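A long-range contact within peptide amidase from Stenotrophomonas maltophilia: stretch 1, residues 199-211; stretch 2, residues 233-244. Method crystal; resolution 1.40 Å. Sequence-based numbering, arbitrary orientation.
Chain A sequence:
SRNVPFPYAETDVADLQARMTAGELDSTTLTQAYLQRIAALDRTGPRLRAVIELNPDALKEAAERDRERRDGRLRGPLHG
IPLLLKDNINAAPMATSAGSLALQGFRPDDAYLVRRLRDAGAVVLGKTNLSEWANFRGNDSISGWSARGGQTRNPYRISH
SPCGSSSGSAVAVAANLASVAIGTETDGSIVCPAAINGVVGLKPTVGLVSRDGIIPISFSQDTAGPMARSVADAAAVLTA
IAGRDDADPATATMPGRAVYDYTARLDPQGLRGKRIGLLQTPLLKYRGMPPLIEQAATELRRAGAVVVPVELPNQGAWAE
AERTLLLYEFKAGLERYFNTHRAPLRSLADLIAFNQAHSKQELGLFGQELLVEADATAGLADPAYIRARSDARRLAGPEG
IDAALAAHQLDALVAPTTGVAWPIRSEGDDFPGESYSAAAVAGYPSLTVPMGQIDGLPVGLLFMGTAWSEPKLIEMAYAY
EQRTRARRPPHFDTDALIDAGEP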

# COMPACT_ATOMS: atom_id res chain seq x y z
N VAL A 199 3.97 -10.20 0.74
CA VAL A 199 4.86 -9.17 1.26
C VAL A 199 4.20 -8.40 2.39
O VAL A 199 3.02 -8.60 2.70
CB VAL A 199 5.31 -8.17 0.16
CG1 VAL A 199 6.09 -8.91 -0.92
CG2 VAL A 199 4.11 -7.46 -0.44
N VAL A 200 4.98 -7.53 3.02
CA VAL A 200 4.49 -6.70 4.11
C VAL A 200 3.88 -5.43 3.54
O VAL A 200 4.43 -4.82 2.61
CB VAL A 200 5.64 -6.32 5.07
CG1 VAL A 200 5.15 -5.31 6.12
CG2 VAL A 200 6.20 -7.56 5.75
N GLY A 201 2.74 -5.03 4.09
CA GLY A 201 2.08 -3.81 3.67
C GLY A 201 1.63 -3.08 4.92
O GLY A 201 1.07 -3.70 5.83
N LEU A 202 1.88 -1.78 4.99
CA LEU A 202 1.48 -1.00 6.15
C LEU A 202 0.69 0.23 5.74
O LEU A 202 1.19 1.07 4.98
CB LEU A 202 2.72 -0.59 6.94
CG LEU A 202 2.57 0.00 8.35
CD1 LEU A 202 3.94 0.01 9.01
CD2 LEU A 202 1.99 1.41 8.29
N LYS A 203 -0.56 0.32 6.20
CA LYS A 203 -1.43 1.47 5.92
C LYS A 203 -1.46 2.25 7.23
O LYS A 203 -2.08 1.83 8.21
CB LYS A 203 -2.86 1.04 5.59
CG LYS A 203 -3.75 2.24 5.26
CD LYS A 203 -5.23 1.96 5.46
CE LYS A 203 -5.63 1.99 6.94
NZ LYS A 203 -5.60 3.37 7.52
N PRO A 204 -0.81 3.41 7.26
CA PRO A 204 -0.82 4.17 8.51
C PRO A 204 -2.11 4.91 8.84
O PRO A 204 -3.08 4.89 8.08
CB PRO A 204 0.36 5.12 8.35
CG PRO A 204 0.35 5.40 6.88
CD PRO A 204 0.05 4.05 6.25
N THR A 205 -2.10 5.53 10.01
CA THR A 205 -3.20 6.36 10.47
C THR A 205 -3.31 7.49 9.45
O THR A 205 -2.28 8.00 8.98
CB THR A 205 -2.88 6.99 11.84
OG1 THR A 205 -2.62 5.95 12.79
CG2 THR A 205 -4.03 7.85 12.33
N VAL A 206 -4.53 7.88 9.10
CA VAL A 206 -4.70 8.98 8.17
C VAL A 206 -4.17 10.24 8.83
O VAL A 206 -4.65 10.65 9.90
CB VAL A 206 -6.18 9.16 7.79
CG1 VAL A 206 -6.37 10.45 6.99
CG2 VAL A 206 -6.65 7.96 6.96
N GLY A 207 -3.17 10.85 8.22
CA GLY A 207 -2.57 12.05 8.78
C GLY A 207 -1.11 11.87 9.12
O GLY A 207 -0.40 12.86 9.34
N LEU A 208 -0.63 10.63 9.19
CA LEU A 208 0.77 10.39 9.50
C LEU A 208 1.66 10.76 8.31
O LEU A 208 2.74 11.32 8.48
CB LEU A 208 1.02 8.93 9.88
CG LEU A 208 2.47 8.60 10.25
CD1 LEU A 208 2.87 9.35 11.52
CD2 LEU A 208 2.63 7.09 10.45
N VAL A 209 1.18 10.43 7.11
CA VAL A 209 1.90 10.69 5.87
C VAL A 209 1.07 11.59 4.97
O VAL A 209 -0.11 11.32 4.71
CB VAL A 209 2.20 9.37 5.12
CG1 VAL A 209 2.97 9.65 3.84
CG2 VAL A 209 2.98 8.42 6.03
N SER A 210 1.67 12.66 4.47
CA SER A 210 0.96 13.59 3.61
C SER A 210 0.38 12.97 2.35
O SER A 210 1.02 12.14 1.70
CB SER A 210 1.88 14.74 3.21
OG SER A 210 1.20 15.65 2.37
N ARG A 211 -0.84 13.38 2.00
CA ARG A 211 -1.48 12.91 0.78
C ARG A 211 -1.30 13.95 -0.33
O ARG A 211 -1.85 13.79 -1.43
CB ARG A 211 -2.99 12.68 0.99
CG ARG A 211 -3.37 11.40 1.75
CD ARG A 211 -3.25 11.56 3.26
NE ARG A 211 -4.07 12.68 3.74
CZ ARG A 211 -5.39 12.65 3.86
NH1 ARG A 211 -6.08 11.57 3.53
NH2 ARG A 211 -6.03 13.74 4.26
N ASP A 233 12.12 -3.27 6.70
CA ASP A 233 12.16 -2.43 5.51
C ASP A 233 10.98 -1.46 5.51
O ASP A 233 11.13 -0.28 5.18
CB ASP A 233 12.12 -3.28 4.24
CG ASP A 233 13.44 -3.97 3.95
OD1 ASP A 233 14.37 -3.88 4.78
OD2 ASP A 233 13.55 -4.62 2.88
N ALA A 234 9.80 -1.95 5.88
CA ALA A 234 8.62 -1.10 5.92
C ALA A 234 8.81 0.02 6.94
O ALA A 234 8.41 1.17 6.70
CB ALA A 234 7.39 -1.92 6.26
N ALA A 235 9.41 -0.31 8.08
CA ALA A 235 9.65 0.66 9.14
C ALA A 235 10.62 1.74 8.68
O ALA A 235 10.46 2.92 9.01
CB ALA A 235 10.18 -0.04 10.39
N ALA A 236 11.63 1.35 7.91
CA ALA A 236 12.61 2.31 7.40
C ALA A 236 11.92 3.30 6.46
O ALA A 236 12.17 4.50 6.52
CB ALA A 236 13.72 1.58 6.66
N VAL A 237 11.05 2.79 5.60
CA VAL A 237 10.34 3.66 4.67
C VAL A 237 9.39 4.60 5.41
O VAL A 237 9.33 5.80 5.11
CB VAL A 237 9.55 2.84 3.63
CG1 VAL A 237 8.70 3.76 2.77
CG2 VAL A 237 10.52 2.07 2.75
N LEU A 238 8.66 4.08 6.39
CA LEU A 238 7.72 4.91 7.15
C LEU A 238 8.46 6.05 7.84
O LEU A 238 7.98 7.18 7.89
CB LEU A 238 6.97 4.07 8.19
CG LEU A 238 5.78 4.79 8.86
CD1 LEU A 238 4.70 5.05 7.82
CD2 LEU A 238 5.22 3.94 9.99
N THR A 239 9.65 5.76 8.36
CA THR A 239 10.45 6.76 9.04
C THR A 239 10.76 7.94 8.11
O THR A 239 10.78 9.09 8.54
CB THR A 239 11.77 6.15 9.55
OG1 THR A 239 11.48 5.12 10.52
CG2 THR A 239 12.65 7.21 10.20
N ALA A 240 10.99 7.64 6.84
CA ALA A 240 11.32 8.67 5.87
C ALA A 240 10.12 9.47 5.34
O ALA A 240 10.25 10.67 5.08
CB ALA A 240 12.09 8.06 4.70
N ILE A 241 8.97 8.83 5.18
CA ILE A 241 7.81 9.53 4.63
C ILE A 241 6.88 10.20 5.62
O ILE A 241 6.11 11.08 5.24
CB ILE A 241 6.98 8.60 3.70
CG1 ILE A 241 6.37 7.44 4.49
CG2 ILE A 241 7.86 8.07 2.57
CD1 ILE A 241 5.47 6.53 3.65
N ALA A 242 6.92 9.79 6.89
CA ALA A 242 6.05 10.41 7.88
C ALA A 242 6.46 11.85 8.14
O ALA A 242 7.65 12.16 8.19
CB ALA A 242 6.09 9.61 9.19
N GLY A 243 5.48 12.73 8.30
CA GLY A 243 5.80 14.12 8.56
C GLY A 243 4.66 15.08 8.29
O GLY A 243 3.79 14.81 7.46
N ARG A 244 4.68 16.21 8.99
CA ARG A 244 3.65 17.23 8.82
C ARG A 244 3.87 18.00 7.53
O ARG A 244 5.00 18.32 7.15
CB ARG A 244 3.68 18.20 10.01
CG ARG A 244 2.55 19.21 10.01
CD ARG A 244 2.57 20.05 11.29
NE ARG A 244 1.43 20.96 11.35
CZ ARG A 244 1.18 21.77 12.38
NH1 ARG A 244 1.99 21.79 13.43
NH2 ARG A 244 0.12 22.57 12.35
O HOH W 1 4.36 13.23 5.16

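The most unusual feature of this contact is a single water that ties together three backbone groups where the helix of stretch 2 ends. Water 1 accepts from Ser 210 N (2.8 Å) and donates to Ile 241 O and Gly 243 O (2.8 Å each). Ser 210 N and Gly 243 O are themselves 4.2 Å apart, too far for a direct hydrogen bond, so the water spans the gap.

One direct hydrogen bond crosses the stretches: Gly 243 N to Leu 208 O, 3.1 Å, 161° at the hydrogen. Leu 208 O also receives a CA-H...O contact from Ala 242 CA (3.5 Å, 132° at the hydrogen). Ala 242 is the first residue to leave helical phi/psi, and its CA lies 4.6 Å from Val 209 CA; a small methyl suits so close an approach, with Ala 242 CB 3.9 Å from Leu 208 CG. Gly 243, at phi/psi 162/153, would have a CB jammed against the preceding carbonyl O, which by itself calls for glycine.

The remaining contact is apolar and centres on Leu 238, whose CA-to-CB bond points toward stretch 1. It packs against both strand and loop: its CD1 and CD2 lie 3.9 and 4.1 Å from Leu 208 CD2, CD1 is 4.2 Å from Val 209 CG2, and CD2 is 4.2 Å from Leu 202 CD1. The end of Leu 208 comes nearer stretch 2 though its CA-to-CB bond points sideways. Leu 238 (69 Å²), Leu 208 (62 Å²) and Val 209 (56 Å²) have the most area covered and are buried, which suits apolar side chains. One helical turn earlier, Ala 234 CB meets Val 200 CG1 at 4.1 Å. Val 209 CG2 also packs on Ile 241 CG1 at 3.9 Å. Together the stretches bury 435 Å², summed over both sides.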